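Local coordinates for glycine betaine, L-proline ABC transporter, glycine/betaine/L-proline-binding protein (ProX) (Borrelia burgdorferi, PDB 3TMG) that binds glycine betaine and probably delivers it, as the substrate-binding component of an ABC-type transporter, for uptake into the cell, at residues A[102-105]-A[106-110]. Residues are numbered along the deposited sequence; the frame is centred on the assembly and turned at random.
Sequences FVVP and SYVPI
Val108 N donates to Pro105 O at 3.0 Å, a nearly straight bond (161° at the hydrogen) that closes a type I beta turn where the strand ends. Pro105 is the last strand residue and the first position of the turn; its ring limits phi to a value compatible with the extended strand end. Ser106 and Tyr107 form the corners. Tyr107 folds its ring back over Pro105. Its CG lies between the backbone N and the carbonyl carbon (chi1 57°), which brings one flat ring face over the proline in a CH-pi contact. Pro105 CB sits 3.5 Å from the ring centroid, displaced toward CZ, while Pro105 CG lies near Tyr107 OH. That hydroxyl reaches Glu175 O in a hydrogen bond, which helps fix the ring. Val104, one residue before the turn, meets Val108 at its far end: the two branched, apolar side chains suit this buried place and cross at about a right angle, Val104 CG2 lying 4.0 Å from Val108 CB. Ser106, small and polar, turns away, and its OG is hydrogen-bonded to Asp192. The turn thus leads strand 88-105 out of the antiparallel sheet beside strand 193-195, whose Lys194 NZ is hydrogen-bonded to Val108 O and Ile110 O.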
loop_
_atom_site.group_PDB
_atom_site.type_symbol
_atom_site.label_atom_id
_atom_site.label_comp_id
_atom_site.label_asym_id
_atom_site.label_seq_id
_atom_site.Cartn_x
_atom_site.Cartn_y
_atom_site.Cartn_z
ATOM N N PHE A 102 10.560 10.811 -0.665
ATOM C CA PHE A 102 11.196 11.284 0.533
ATOM C C PHE A 102 10.317 12.442 1.020
ATOM O O PHE A 102 9.958 13.347 0.248
ATOM C CB PHE A 102 12.583 11.835 0.168
ATOM C CG PHE A 102 13.672 10.789 -0.054
ATOM C CD1 PHE A 102 13.452 9.611 -0.744
ATOM C CD2 PHE A 102 14.955 11.046 0.425
ATOM C CE1 PHE A 102 14.485 8.700 -0.973
ATOM C CE2 PHE A 102 15.992 10.137 0.228
ATOM C CZ PHE A 102 15.766 8.961 -0.492
ATOM N N VAL A 103 9.985 12.419 2.300
ATOM C CA VAL A 103 9.066 13.375 2.879
ATOM C C VAL A 103 9.658 14.024 4.110
ATOM O O VAL A 103 10.285 13.362 4.964
ATOM C CB VAL A 103 7.734 12.665 3.252
ATOM C CG1 VAL A 103 6.842 13.548 4.118
ATOM C CG2 VAL A 103 6.997 12.243 1.974
ATOM N N VAL A 104 9.486 15.341 4.185
ATOM C CA VAL A 104 9.869 16.118 5.359
ATOM C C VAL A 104 8.677 17.010 5.753
ATOM O O VAL A 104 7.848 17.305 4.916
ATOM C CB VAL A 104 11.103 17.010 5.065
ATOM C CG1 VAL A 104 12.343 16.134 4.742
ATOM C CG2 VAL A 104 10.787 18.009 3.945
ATOM N N PRO A 105 8.620 17.470 7.023
ATOM C CA PRO A 105 7.693 18.520 7.421
ATOM C C PRO A 105 7.938 19.729 6.549
ATOM O O PRO A 105 9.090 20.017 6.175
ATOM C CB PRO A 105 8.117 18.824 8.865
ATOM C CG PRO A 105 8.673 17.527 9.350
ATOM C CD PRO A 105 9.446 17.017 8.163
ATOM N N SER A 106 6.870 20.431 6.224
ATOM C CA SER A 106 6.962 21.611 5.374
ATOM C C SER A 106 7.856 22.711 5.944
ATOM O O SER A 106 8.396 23.496 5.177
ATOM C CB SER A 106 5.574 22.187 5.108
ATOM O OG SER A 106 4.859 21.244 4.328
ATOM N N TYR A 107 8.021 22.766 7.263
ATOM C CA TYR A 107 8.928 23.763 7.846
ATOM C C TYR A 107 10.436 23.478 7.579
ATOM O O TYR A 107 11.275 24.334 7.825
ATOM C CB TYR A 107 8.632 24.002 9.332
ATOM C CG TYR A 107 8.700 22.758 10.190
ATOM C CD1 TYR A 107 9.932 22.082 10.394
ATOM C CD2 TYR A 107 7.545 22.235 10.778
ATOM C CE1 TYR A 107 10.000 20.938 11.177
ATOM C CE2 TYR A 107 7.603 21.089 11.557
ATOM C CZ TYR A 107 8.823 20.473 11.766
ATOM O OH TYR A 107 8.870 19.366 12.525
ATOM N N VAL A 108 10.781 22.307 7.047
ATOM C CA VAL A 108 12.164 22.048 6.624
ATOM C C VAL A 108 12.451 22.774 5.287
ATOM O O VAL A 108 11.783 22.531 4.282
ATOM C CB VAL A 108 12.472 20.536 6.516
ATOM C CG1 VAL A 108 13.905 20.314 6.067
ATOM C CG2 VAL A 108 12.207 19.839 7.843
ATOM N N PRO A 109 13.457 23.679 5.275
ATOM C CA PRO A 109 13.647 24.585 4.148
ATOM C C PRO A 109 14.437 24.047 2.943
ATOM O O PRO A 109 15.163 24.816 2.301
ATOM C CB PRO A 109 14.398 25.748 4.778
ATOM C CG PRO A 109 15.208 25.108 5.865
ATOM C CD PRO A 109 14.470 23.888 6.323
ATOM N N ILE A 110 14.285 22.761 2.616
ATOM C CA ILE A 110 14.807 22.247 1.353
ATOM C C ILE A 110 13.666 21.745 0.447
ATOM O O ILE A 110 12.580 21.409 0.935
ATOM C CB ILE A 110 15.861 21.132 1.565
ATOM C CG1 ILE A 110 15.238 19.916 2.242
ATOM C CG2 ILE A 110 17.066 21.648 2.335
ATOM C CD1 ILE A 110 16.109 18.705 2.144
#